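Local coordinates for lovastatin nonaketide synthase, polyketide synthase component (Aspergillus terreus, PDB 7CPX), which builds the nonaketide dihydromonacolin L from malonyl-CoA on its acyl carrier domain, as the polyketide synthase of lovastatin biosynthesis, at residues Y602-L608 against Y679-V683; V634-V639 against E847-H851; H655-I660 against Y817-L822. The protein carries 2 engineered substitutions. The contacts are given in a common frame with arbitrary orientation. Numbering follows the deposited sequence.

All three contacts lie in the malonyl-CoA:ACP transacylase (MAT) domain. From the N-terminal side, the chain first passes 602-608, in the loop between helices 582-596 and 624-644, then 634-639 on helix 624-644, then 655-660 at the start of helix 657-665. Contact 1 closes first, when the end of helix 671-682 (679-683) meets that loop. Contact 3 closes next, as 817-822 returns to 655-660, and contact 2 last, as strand 844-848 reaches helix 624-644. Contact 3 therefore lies wholly within the span of contact 2, whereas contact 1 crosses both. Contacts 1 and 3 touch through Arg681 CG and Leu822 CD2 (3.7 Å), and contacts 2 and 3 through Gln635 OE1 and Gly658 CA (3.5 Å).

Contact 1 of 3, residues Y602-L608 against Y679-V683; sequences YRPSWTL and YLRGV
Within the acyltransferase fold of the MAT domain, an irregular loop lies across the C-terminal end of a helix. Residues 602-608 form neither helix nor strand and include a cis peptide bond before Pro604, while 679-682 is the last turn of helix 671-682. Two CA pairs set the register: Tyr602-Leu680 at 6.5 Å and Ser605-Tyr679 at 6.0 Å. The contact buries 383 Å² without a hydrogen bond across it, so shape carries it. Tyr602 (chi1 m) lays one ring face over Leu680, whose CD1 lies 3.7 Å from the ring centroid and 28° off its normal, a CH-pi contact. Val683 fills the space beside it, CG2 at 3.9 Å from Tyr602 CB. Ser605 is the small bump facing the base of the Tyr679 ring, its CB 3.5 Å from CD1. The Tyr679 ring (chi1 m) reaches on along the loop, between Ser605 and Leu608, and also touches Leu595 and Pro629 of the flanking helices. At its tip, Tyr679 OH lies 3.5 Å from Leu608 CG.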
ATOM      1  N   TYR A 602     -86.793  -3.318  60.441  1.00214.16           N
ATOM      2  CA  TYR A 602     -86.064  -2.736  59.320  1.00214.16           C
ATOM      3  C   TYR A 602     -85.684  -3.773  58.274  1.00214.16           C
ATOM      4  O   TYR A 602     -84.877  -3.475  57.386  1.00214.16           O
ATOM      5  CB  TYR A 602     -84.804  -2.028  59.827  1.00214.16           C
ATOM      6  CG  TYR A 602     -85.002  -1.292  61.131  1.00214.16           C
ATOM      7  CD1 TYR A 602     -85.441   0.024  61.150  1.00214.16           C
ATOM      8  CD2 TYR A 602     -84.750  -1.916  62.345  1.00214.16           C
ATOM      9  CE1 TYR A 602     -85.625   0.699  62.341  1.00214.16           C
ATOM     10  CE2 TYR A 602     -84.931  -1.251  63.541  1.00214.16           C
ATOM     11  CZ  TYR A 602     -85.367   0.057  63.534  1.00214.16           C
ATOM     12  OH  TYR A 602     -85.548   0.723  64.724  1.00214.16           O
ATOM     13  N   ARG A 603     -86.242  -4.982  58.352  1.00211.98           N
ATOM     14  CA  ARG A 603     -85.858  -6.060  57.454  1.00211.98           C
ATOM     15  C   ARG A 603     -86.956  -6.281  56.424  1.00211.98           C
ATOM     16  O   ARG A 603     -88.081  -6.636  56.807  1.00211.98           O
ATOM     17  CB  ARG A 603     -85.603  -7.344  58.240  1.00211.98           C
ATOM     18  CG  ARG A 603     -84.828  -8.412  57.474  1.00211.98           C
ATOM     19  CD  ARG A 603     -85.731  -9.281  56.608  1.00211.98           C
ATOM     20  NE  ARG A 603     -86.759  -9.957  57.392  1.00211.98           N
ATOM     21  CZ  ARG A 603     -86.573 -11.085  58.064  1.00211.98           C
ATOM     22  NH1 ARG A 603     -85.399 -11.697  58.076  1.00211.98           N
ATOM     23  NH2 ARG A 603     -87.587 -11.609  58.745  1.00211.98           N
ATOM     24  N   PRO A 604     -86.697  -6.090  55.118  1.00210.09           N
ATOM     25  CA  PRO A 604     -85.497  -5.535  54.489  1.00210.09           C
ATOM     26  C   PRO A 604     -85.685  -4.100  54.015  1.00210.09           C
ATOM     27  O   PRO A 604     -86.765  -3.757  53.535  1.00210.09           O
ATOM     28  CB  PRO A 604     -85.290  -6.462  53.297  1.00210.09           C
ATOM     29  CG  PRO A 604     -86.690  -6.773  52.861  1.00210.09           C
ATOM     30  CD  PRO A 604     -87.561  -6.733  54.111  1.00210.09           C
ATOM     31  N   SER A 605     -84.652  -3.275  54.145  1.00209.54           N
ATOM     32  CA  SER A 605     -84.602  -2.036  53.385  1.00209.54           C
ATOM     33  C   SER A 605     -84.549  -2.398  51.908  1.00209.54           C
ATOM     34  O   SER A 605     -83.640  -3.113  51.473  1.00209.54           O
ATOM     35  CB  SER A 605     -83.389  -1.205  53.794  1.00209.54           C
ATOM     36  OG  SER A 605     -83.273  -0.040  52.995  1.00209.54           O
ATOM     37  N   TRP A 606     -85.525  -1.916  51.140  1.00207.20           N
ATOM     38  CA  TRP A 606     -85.774  -2.458  49.810  1.00207.20           C
ATOM     39  C   TRP A 606     -84.487  -2.528  48.998  1.00207.20           C
ATOM     40  O   TRP A 606     -83.692  -1.585  48.969  1.00207.20           O
ATOM     41  CB  TRP A 606     -86.825  -1.617  49.086  1.00207.20           C
ATOM     42  CG  TRP A 606     -88.156  -1.649  49.774  1.00207.20           C
ATOM     43  CD1 TRP A 606     -88.892  -0.578  50.190  1.00207.20           C
ATOM     44  CD2 TRP A 606     -88.903  -2.816  50.143  1.00207.20           C
ATOM     45  NE1 TRP A 606     -90.053  -1.004  50.788  1.00207.20           N
ATOM     46  CE2 TRP A 606     -90.083  -2.374  50.773  1.00207.20           C
ATOM     47  CE3 TRP A 606     -88.689  -4.191  49.999  1.00207.20           C
ATOM     48  CZ2 TRP A 606     -91.046  -3.258  51.257  1.00207.20           C
ATOM     49  CZ3 TRP A 606     -89.645  -5.066  50.481  1.00207.20           C
ATOM     50  CH2 TRP A 606     -90.809  -4.596  51.102  1.00207.20           C
ATOM     51  N   THR A 607     -84.294  -3.667  48.337  1.00204.71           N
ATOM     52  CA  THR A 607     -83.009  -4.031  47.747  1.00204.71           C
ATOM     53  C   THR A 607     -82.697  -3.106  46.580  1.00204.71           C
ATOM     54  O   THR A 607     -83.257  -3.242  45.489  1.00204.71           O
ATOM     55  CB  THR A 607     -83.034  -5.487  47.292  1.00204.71           C
ATOM     56  OG1 THR A 607     -83.526  -6.315  48.353  1.00204.71           O
ATOM     57  CG2 THR A 607     -81.637  -5.949  46.900  1.00204.71           C
ATOM     58  N   LEU A 608     -81.790  -2.154  46.807  1.00204.17           N
ATOM     59  CA  LEU A 608     -81.250  -1.370  45.703  1.00204.17           C
ATOM     60  C   LEU A 608     -80.418  -2.238  44.773  1.00204.17           C
ATOM     61  O   LEU A 608     -80.311  -1.947  43.576  1.00204.17           O
ATOM     62  CB  LEU A 608     -80.406  -0.220  46.248  1.00204.17           C
ATOM     63  CG  LEU A 608     -79.182  -0.666  47.054  1.00204.17           C
ATOM     64  CD1 LEU A 608     -77.928  -0.692  46.190  1.00204.17           C
ATOM     65  CD2 LEU A 608     -78.984   0.227  48.260  1.00204.17           C
ATOM     66  N   TYR A 679     -77.735  -0.352  55.550  1.00209.00           N
ATOM     67  CA  TYR A 679     -79.168  -0.461  55.295  1.00209.00           C
ATOM     68  C   TYR A 679     -79.977   0.001  56.501  1.00209.00           C
ATOM     69  O   TYR A 679     -80.991   0.693  56.351  1.00209.00           O
ATOM     70  CB  TYR A 679     -79.535  -1.898  54.926  1.00209.00           C
ATOM     71  CG  TYR A 679     -79.339  -2.231  53.463  1.00209.00           C
ATOM     72  CD1 TYR A 679     -80.162  -1.678  52.490  1.00209.00           C
ATOM     73  CD2 TYR A 679     -78.344  -3.109  53.057  1.00209.00           C
ATOM     74  CE1 TYR A 679     -79.993  -1.984  51.153  1.00209.00           C
ATOM     75  CE2 TYR A 679     -78.169  -3.421  51.721  1.00209.00           C
ATOM     76  CZ  TYR A 679     -78.995  -2.855  50.774  1.00209.00           C
ATOM     77  OH  TYR A 679     -78.825  -3.161  49.444  1.00209.00           O
ATOM     78  N   LEU A 680     -79.544  -0.372  57.707  1.00213.91           N
ATOM     79  CA  LEU A 680     -80.252   0.051  58.911  1.00213.91           C
ATOM     80  C   LEU A 680     -80.253   1.569  59.043  1.00213.91           C
ATOM     81  O   LEU A 680     -81.285   2.173  59.358  1.00213.91           O
ATOM     82  CB  LEU A 680     -79.611  -0.594  60.140  1.00213.91           C
ATOM     83  CG  LEU A 680     -80.292  -0.348  61.488  1.00213.91           C
ATOM     84  CD1 LEU A 680     -81.605  -1.109  61.579  1.00213.91           C
ATOM     85  CD2 LEU A 680     -79.360  -0.736  62.627  1.00213.91           C
ATOM     86  N   ARG A 681     -79.102   2.200  58.803  1.00214.99           N
ATOM     87  CA  ARG A 681     -79.018   3.654  58.878  1.00214.99           C
ATOM     88  C   ARG A 681     -79.839   4.315  57.781  1.00214.99           C
ATOM     89  O   ARG A 681     -80.328   5.436  57.965  1.00214.99           O
ATOM     90  CB  ARG A 681     -77.554   4.091  58.790  1.00214.99           C
ATOM     91  CG  ARG A 681     -77.332   5.596  58.806  1.00214.99           C
ATOM     92  CD  ARG A 681     -77.997   6.266  59.999  1.00214.99           C
ATOM     93  NE  ARG A 681     -79.262   6.894  59.638  1.00214.99           N
ATOM     94  CZ  ARG A 681     -79.925   7.748  60.407  1.00214.99           C
ATOM     95  NH1 ARG A 681     -79.470   8.104  61.597  1.00214.99           N
ATOM     96  NH2 ARG A 681     -81.070   8.261  59.969  1.00214.99           N
ATOM     97  N   GLY A 682     -79.999   3.645  56.638  1.00211.81           N
ATOM     98  CA  GLY A 682     -80.858   4.186  55.599  1.00211.81           C
ATOM     99  C   GLY A 682     -82.277   4.405  56.085  1.00211.81           C
ATOM    100  O   GLY A 682     -82.895   5.431  55.785  1.00211.81           O
ATOM    101  N   VAL A 683     -82.807   3.455  56.848  1.00211.31           N
ATOM    102  CA  VAL A 683     -84.151   3.565  57.406  1.00211.31           C
ATOM    103  C   VAL A 683     -84.072   3.866  58.898  1.00211.31           C
ATOM    104  O   VAL A 683     -83.464   4.854  59.311  1.00211.31           O
ATOM    105  CB  VAL A 683     -84.969   2.284  57.152  1.00211.31           C
ATOM    106  CG1 VAL A 683     -85.365   2.183  55.687  1.00211.31           C
ATOM    107  CG2 VAL A 683     -84.188   1.050  57.586  1.00211.31           C
TER

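Contact 2 of 3, residues V634-V639 against E847-H851; sequences VQIVLV and EVGCH
This contact belongs to the central alpha/beta core of the acyltransferase domain, where helix 624-644 packs on the C-terminal end of strand 844-848 in a five-stranded parallel sheet. Residues 634-639 are regular helix, with Leu638 N to Val634 O and Val639 N to Gln635 O both 2.9 Å. Facing them across the contact, the chain leaves Val848 (phi/psi -63/122), swings through Gly849 (108/-127) and enters an inverse gamma turn centred on Cys850. The closest CA pair is Gln635-Gly849, only 4.8 Å apart. Such proximity needs glycine: an ideal CB on Gly849 would sit 2.8 Å from Gln635 CG, and at these backbone angles it would also jam against the carbonyl O of Val848. Gly849 CA instead rests 3.9 Å from both Val634 CG1 and Gln635 CG, and its N lies 3.4 Å from Leu638 CD1. Val848 (chi1 t) points at the helix, its CG1 at 3.8 Å from Leu638 CB and 4.4 Å from Val639 CB. No hydrogen bond crosses; Gln635 OE1 and Val848 O, 3.4 Å apart, are both acceptors. Helix 624-644 is thus held on several sides: Gln635 and Val639 also touch helix 657-665, Ile636 meets helix 671-682 and Val637 meets helix 582-596, while Val848 pairs through its backbone with Thr564 beside strand 558-563.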
ATOM      1  N   VAL A 634     -71.256  -0.309  47.143  1.00194.45           N
ATOM      2  CA  VAL A 634     -70.264   0.036  46.129  1.00194.45           C
ATOM      3  C   VAL A 634     -68.864  -0.059  46.715  1.00194.45           C
ATOM      4  O   VAL A 634     -67.972  -0.706  46.153  1.00194.45           O
ATOM      5  CB  VAL A 634     -70.544   1.442  45.568  1.00194.45           C
ATOM      6  CG1 VAL A 634     -69.324   1.978  44.838  1.00194.45           C
ATOM      7  CG2 VAL A 634     -71.753   1.418  44.650  1.00194.45           C
ATOM      8  N   GLN A 635     -68.658   0.575  47.870  1.00198.00           N
ATOM      9  CA  GLN A 635     -67.330   0.598  48.469  1.00198.00           C
ATOM     10  C   GLN A 635     -66.921  -0.785  48.964  1.00198.00           C
ATOM     11  O   GLN A 635     -65.749  -1.159  48.864  1.00198.00           O
ATOM     12  CB  GLN A 635     -67.294   1.625  49.599  1.00198.00           C
ATOM     13  CG  GLN A 635     -67.517   3.047  49.105  1.00198.00           C
ATOM     14  CD  GLN A 635     -67.626   4.057  50.227  1.00198.00           C
ATOM     15  OE1 GLN A 635     -66.637   4.676  50.615  1.00198.00           O
ATOM     16  NE2 GLN A 635     -68.833   4.237  50.749  1.00198.00           N
ATOM     17  N   ILE A 636     -67.871  -1.564  49.484  1.00197.38           N
ATOM     18  CA  ILE A 636     -67.559  -2.916  49.938  1.00197.38           C
ATOM     19  C   ILE A 636     -67.110  -3.777  48.764  1.00197.38           C
ATOM     20  O   ILE A 636     -66.108  -4.497  48.843  1.00197.38           O
ATOM     21  CB  ILE A 636     -68.771  -3.534  50.657  1.00197.38           C
ATOM     22  CG1 ILE A 636     -68.980  -2.855  52.013  1.00197.38           C
ATOM     23  CG2 ILE A 636     -68.577  -5.034  50.831  1.00197.38           C
ATOM     24  CD1 ILE A 636     -70.328  -3.139  52.642  1.00197.38           C
ATOM     25  N   VAL A 637     -67.846  -3.715  47.653  1.00189.92           N
ATOM     26  CA  VAL A 637     -67.479  -4.500  46.479  1.00189.92           C
ATOM     27  C   VAL A 637     -66.118  -4.064  45.958  1.00189.92           C
ATOM     28  O   VAL A 637     -65.270  -4.897  45.615  1.00189.92           O
ATOM     29  CB  VAL A 637     -68.566  -4.380  45.397  1.00189.92           C
ATOM     30  CG1 VAL A 637     -68.076  -4.963  44.080  1.00189.92           C
ATOM     31  CG2 VAL A 637     -69.840  -5.075  45.847  1.00189.92           C
ATOM     32  N   LEU A 638     -65.886  -2.752  45.887  1.00187.30           N
ATOM     33  CA  LEU A 638     -64.618  -2.262  45.358  1.00187.30           C
ATOM     34  C   LEU A 638     -63.446  -2.672  46.243  1.00187.30           C
ATOM     35  O   LEU A 638     -62.401  -3.094  45.738  1.00187.30           O
ATOM     36  CB  LEU A 638     -64.679  -0.745  45.199  1.00187.30           C
ATOM     37  CG  LEU A 638     -65.650  -0.279  44.111  1.00187.30           C
ATOM     38  CD1 LEU A 638     -65.987   1.191  44.269  1.00187.30           C
ATOM     39  CD2 LEU A 638     -65.073  -0.546  42.727  1.00187.30           C
ATOM     40  N   VAL A 639     -63.597  -2.563  47.565  1.00187.93           N
ATOM     41  CA  VAL A 639     -62.502  -2.930  48.457  1.00187.93           C
ATOM     42  C   VAL A 639     -62.278  -4.438  48.433  1.00187.93           C
ATOM     43  O   VAL A 639     -61.138  -4.906  48.527  1.00187.93           O
ATOM     44  CB  VAL A 639     -62.765  -2.410  49.883  1.00187.93           C
ATOM     45  CG1 VAL A 639     -63.937  -3.130  50.516  1.00187.93           C
ATOM     46  CG2 VAL A 639     -61.514  -2.552  50.744  1.00187.93           C
ATOM     47  N   GLU A 847     -59.450   6.448  46.115  1.00190.80           N
ATOM     48  CA  GLU A 847     -60.776   6.903  46.525  1.00190.80           C
ATOM     49  C   GLU A 847     -61.761   5.779  46.240  1.00190.80           C
ATOM     50  O   GLU A 847     -62.399   5.726  45.188  1.00190.80           O
ATOM     51  CB  GLU A 847     -61.162   8.184  45.797  1.00190.80           C
ATOM     52  CG  GLU A 847     -62.533   8.721  46.179  1.00190.80           C
ATOM     53  CD  GLU A 847     -62.804  10.095  45.602  1.00190.80           C
ATOM     54  OE1 GLU A 847     -61.854  10.730  45.099  1.00190.80           O
ATOM     55  OE2 GLU A 847     -63.969  10.543  45.651  1.00190.80           O
ATOM     56  N   VAL A 848     -61.889   4.871  47.205  1.00190.49           N
ATOM     57  CA  VAL A 848     -62.809   3.751  47.062  1.00190.49           C
ATOM     58  C   VAL A 848     -64.224   4.296  46.955  1.00190.49           C
ATOM     59  O   VAL A 848     -64.699   5.012  47.846  1.00190.49           O
ATOM     60  CB  VAL A 848     -62.674   2.783  48.243  1.00190.49           C
ATOM     61  CG1 VAL A 848     -63.531   1.546  48.016  1.00190.49           C
ATOM     62  CG2 VAL A 848     -61.218   2.399  48.460  1.00190.49           C
ATOM     63  N   GLY A 849     -64.901   3.964  45.867  1.00192.42           N
ATOM     64  CA  GLY A 849     -66.287   4.353  45.681  1.00192.42           C
ATOM     65  C   GLY A 849     -66.432   5.447  44.632  1.00192.42           C
ATOM     66  O   GLY A 849     -65.925   5.322  43.519  1.00192.42           O
ATOM     67  N   CYS A 850     -67.111   6.531  45.004  1.00197.06           N
ATOM     68  CA  CYS A 850     -67.619   7.505  44.039  1.00197.06           C
ATOM     69  C   CYS A 850     -66.617   8.646  43.851  1.00197.06           C
ATOM     70  O   CYS A 850     -66.718   9.728  44.433  1.00197.06           O
ATOM     71  CB  CYS A 850     -68.981   8.012  44.489  1.00197.06           C
ATOM     72  SG  CYS A 850     -70.039   6.682  45.100  1.00197.06           S
ATOM     73  N   HIS A 851     -65.628   8.371  43.006  1.00192.55           N
ATOM     74  CA  HIS A 851     -64.721   9.401  42.533  1.00192.55           C
ATOM     75  C   HIS A 851     -65.503  10.406  41.684  1.00192.55           C
ATOM     76  O   HIS A 851     -66.482  10.036  41.027  1.00192.55           O
ATOM     77  CB  HIS A 851     -63.604   8.751  41.715  1.00192.55           C
ATOM     78  CG  HIS A 851     -62.434   9.643  41.442  1.00192.55           C
ATOM     79  ND1 HIS A 851     -62.223  10.238  40.217  1.00192.55           N
ATOM     80  CD2 HIS A 851     -61.393  10.015  42.225  1.00192.55           C
ATOM     81  CE1 HIS A 851     -61.111  10.951  40.261  1.00192.55           C
ATOM     82  NE2 HIS A 851     -60.590  10.835  41.470  1.00192.55           N
TER

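Contact 3 of 3, residues H655-I660 against Y817-L822; sequences HSSGEI and YWKDNL
Two hydrogen bonds join the segments: Tyr817 OH donates to Glu659 OE2 at 2.5 Å, and Asn821 ND2 to Ser656 O at 2.9 Å, with an angle of 150° at the hydrogen. Tyr817 OH is also hydrogen-bonded to Ser799 OG. The CA-CB bond of Asn821 (chi1 t) points toward 655-660; its OD1 lies 3.0 Å from Glu659 CB and its ND2 3.4 Å from Ile660 CG1. In register, Ser656 CA lies 5.6 Å from Asn821 CA, and Ile660 CA lies 7.7 Å from Trp818 CA. Outward from the polar pairs, Ile660 CG2 meets Trp818 CZ3 at 3.8 Å, and Glu659 OE1 lies 3.9 Å from that same CZ3. Leu822 closes the other end, CD1 at 3.8 Å from Ser656 OG. Ser656 has a strained backbone (phi/psi 55/-118) and is the N-cap residue of helix 657-665, whose first turn takes Glu659 N to Ser656 O at 2.9 Å; Ser656 OG makes a weak hydrogen bond with Gln566 OE1, and His655 NE2 is hydrogen-bonded to Gln566 O. This strand-turn-helix, with Gly654, Ser656 and Gly658 in a GxSxG pattern, is consistent with the nucleophile elbow of acyltransferases, whose serine carries the acyl group; Ser656 is probably that residue here.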
ATOM      1  N   HIS A 655     -67.443   9.868  55.318  1.00209.03           N
ATOM      2  CA  HIS A 655     -68.656  10.248  56.022  1.00209.03           C
ATOM      3  C   HIS A 655     -69.800   9.343  55.589  1.00209.03           C
ATOM      4  O   HIS A 655     -69.858   8.898  54.440  1.00209.03           O
ATOM      5  CB  HIS A 655     -69.020  11.716  55.762  1.00209.03           C
ATOM      6  CG  HIS A 655     -69.269  12.031  54.319  1.00209.03           C
ATOM      7  ND1 HIS A 655     -68.258  12.375  53.447  1.00209.03           N
ATOM      8  CD2 HIS A 655     -70.413  12.056  53.597  1.00209.03           C
ATOM      9  CE1 HIS A 655     -68.770  12.597  52.250  1.00209.03           C
ATOM     10  NE2 HIS A 655     -70.076  12.410  52.313  1.00209.03           N
ATOM     11  N   SER A 656     -70.707   9.072  56.525  1.00211.70           N
ATOM     12  CA  SER A 656     -71.894   8.248  56.275  1.00211.70           C
ATOM     13  C   SER A 656     -71.424   6.912  55.712  1.00211.70           C
ATOM     14  O   SER A 656     -70.682   6.199  56.411  1.00211.70           O
ATOM     15  CB  SER A 656     -72.860   9.041  55.394  1.00211.70           C
ATOM     16  OG  SER A 656     -74.033   8.293  55.124  1.00211.70           O
ATOM     17  N   SER A 657     -71.801   6.535  54.487  1.00207.45           N
ATOM     18  CA  SER A 657     -71.382   5.247  53.947  1.00207.45           C
ATOM     19  C   SER A 657     -69.865   5.118  53.949  1.00207.45           C
ATOM     20  O   SER A 657     -69.325   4.051  54.264  1.00207.45           O
ATOM     21  CB  SER A 657     -71.929   5.072  52.529  1.00207.45           C
ATOM     22  OG  SER A 657     -73.345   5.118  52.519  1.00207.45           O
ATOM     23  N   GLY A 658     -69.163   6.203  53.631  1.00205.44           N
ATOM     24  CA  GLY A 658     -67.716   6.183  53.572  1.00205.44           C
ATOM     25  C   GLY A 658     -67.108   5.679  54.861  1.00205.44           C
ATOM     26  O   GLY A 658     -66.007   5.122  54.864  1.00205.44           O
ATOM     27  N   GLU A 659     -67.821   5.868  55.970  1.00209.26           N
ATOM     28  CA  GLU A 659     -67.355   5.323  57.238  1.00209.26           C
ATOM     29  C   GLU A 659     -67.672   3.836  57.340  1.00209.26           C
ATOM     30  O   GLU A 659     -66.781   3.021  57.602  1.00209.26           O
ATOM     31  CB  GLU A 659     -67.984   6.092  58.402  1.00209.26           C
ATOM     32  CG  GLU A 659     -67.196   6.016  59.704  1.00209.26           C
ATOM     33  CD  GLU A 659     -67.084   4.605  60.248  1.00209.26           C
ATOM     34  OE1 GLU A 659     -68.101   3.881  60.243  1.00209.26           O
ATOM     35  OE2 GLU A 659     -65.974   4.217  60.669  1.00209.26           O
ATOM     36  N   ILE A 660     -68.931   3.463  57.101  1.00209.78           N
ATOM     37  CA  ILE A 660     -69.359   2.089  57.350  1.00209.78           C
ATOM     38  C   ILE A 660     -68.505   1.120  56.542  1.00209.78           C
ATOM     39  O   ILE A 660     -67.913   0.179  57.085  1.00209.78           O
ATOM     40  CB  ILE A 660     -70.854   1.925  57.026  1.00209.78           C
ATOM     41  CG1 ILE A 660     -71.698   2.859  57.899  1.00209.78           C
ATOM     42  CG2 ILE A 660     -71.281   0.477  57.225  1.00209.78           C
ATOM     43  CD1 ILE A 660     -73.154   2.947  57.483  1.00209.78           C
ATOM     44  N   TYR A 817     -70.292   4.895  68.041  1.00212.50           N
ATOM     45  CA  TYR A 817     -69.486   5.315  66.899  1.00212.50           C
ATOM     46  C   TYR A 817     -70.306   5.308  65.614  1.00212.50           C
ATOM     47  O   TYR A 817     -70.222   6.243  64.807  1.00212.50           O
ATOM     48  CB  TYR A 817     -68.264   4.409  66.762  1.00212.50           C
ATOM     49  CG  TYR A 817     -67.373   4.765  65.595  1.00212.50           C
ATOM     50  CD1 TYR A 817     -66.876   6.052  65.445  1.00212.50           C
ATOM     51  CD2 TYR A 817     -67.022   3.814  64.648  1.00212.50           C
ATOM     52  CE1 TYR A 817     -66.061   6.384  64.383  1.00212.50           C
ATOM     53  CE2 TYR A 817     -66.205   4.135  63.583  1.00212.50           C
ATOM     54  CZ  TYR A 817     -65.727   5.422  63.455  1.00212.50           C
ATOM     55  OH  TYR A 817     -64.913   5.753  62.396  1.00212.50           O
ATOM     56  N   TRP A 818     -71.111   4.264  65.407  1.00213.48           N
ATOM     57  CA  TRP A 818     -71.964   4.224  64.225  1.00213.48           C
ATOM     58  C   TRP A 818     -73.014   5.326  64.267  1.00213.48           C
ATOM     59  O   TRP A 818     -73.463   5.797  63.216  1.00213.48           O
ATOM     60  CB  TRP A 818     -72.625   2.852  64.104  1.00213.48           C
ATOM     61  CG  TRP A 818     -71.646   1.715  64.142  1.00213.48           C
ATOM     62  CD1 TRP A 818     -71.239   1.023  65.244  1.00213.48           C
ATOM     63  CD2 TRP A 818     -70.949   1.142  63.029  1.00213.48           C
ATOM     64  NE1 TRP A 818     -70.333   0.054  64.888  1.00213.48           N
ATOM     65  CE2 TRP A 818     -70.137   0.106  63.533  1.00213.48           C
ATOM     66  CE3 TRP A 818     -70.932   1.403  61.655  1.00213.48           C
ATOM     67  CZ2 TRP A 818     -69.321  -0.669  62.713  1.00213.48           C
ATOM     68  CZ3 TRP A 818     -70.121   0.632  60.844  1.00213.48           C
ATOM     69  CH2 TRP A 818     -69.326  -0.390  61.376  1.00213.48           C
ATOM     70  N   LYS A 819     -73.424   5.743  65.468  1.00217.59           N
ATOM     71  CA  LYS A 819     -74.310   6.898  65.582  1.00217.59           C
ATOM     72  C   LYS A 819     -73.580   8.188  65.224  1.00217.59           C
ATOM     73  O   LYS A 819     -74.098   9.018  64.466  1.00217.59           O
ATOM     74  CB  LYS A 819     -74.879   6.977  66.999  1.00217.59           C
ATOM     75  CG  LYS A 819     -75.609   8.275  67.310  1.00217.59           C
ATOM     76  CD  LYS A 819     -76.292   8.213  68.665  1.00217.59           C
ATOM     77  CE  LYS A 819     -76.896   9.555  69.042  1.00217.59           C
ATOM     78  NZ  LYS A 819     -77.592   9.503  70.356  1.00217.59           N
ATOM     79  N   ASP A 820     -72.371   8.373  65.759  1.00217.95           N
ATOM     80  CA  ASP A 820     -71.567   9.538  65.416  1.00217.95           C
ATOM     81  C   ASP A 820     -71.273   9.598  63.927  1.00217.95           C
ATOM     82  O   ASP A 820     -70.998  10.684  63.402  1.00217.95           O
ATOM     83  CB  ASP A 820     -70.254   9.516  66.201  1.00217.95           C
ATOM     84  CG  ASP A 820     -70.471   9.550  67.700  1.00217.95           C
ATOM     85  OD1 ASP A 820     -71.641   9.609  68.132  1.00217.95           O
ATOM     86  OD2 ASP A 820     -69.471   9.518  68.446  1.00217.95           O
ATOM     87  N   ASN A 821     -71.316   8.454  63.241  1.00215.45           N
ATOM     88  CA  ASN A 821     -71.103   8.448  61.796  1.00215.45           C
ATOM     89  C   ASN A 821     -72.000   9.468  61.107  1.00215.45           C
ATOM     90  O   ASN A 821     -71.576  10.144  60.163  1.00215.45           O
ATOM     91  CB  ASN A 821     -71.358   7.050  61.234  1.00215.45           C
ATOM     92  CG  ASN A 821     -71.157   6.981  59.733  1.00215.45           C
ATOM     93  OD1 ASN A 821     -70.395   7.760  59.160  1.00215.45           O
ATOM     94  ND2 ASN A 821     -71.846   6.047  59.086  1.00215.45           N
ATOM     95  N   LEU A 822     -73.246   9.591  61.566  1.00216.58           N
ATOM     96  CA  LEU A 822     -74.183  10.567  61.031  1.00216.58           C
ATOM     97  C   LEU A 822     -74.431  11.744  61.962  1.00216.58           C
ATOM     98  O   LEU A 822     -75.013  12.742  61.525  1.00216.58           O
ATOM     99  CB  LEU A 822     -75.528   9.895  60.710  1.00216.58           C
ATOM    100  CG  LEU A 822     -75.614   9.075  59.419  1.00216.58           C
ATOM    101  CD1 LEU A 822     -75.461   9.965  58.196  1.00216.58           C
ATOM    102  CD2 LEU A 822     -74.581   7.958  59.403  1.00216.58           C
TER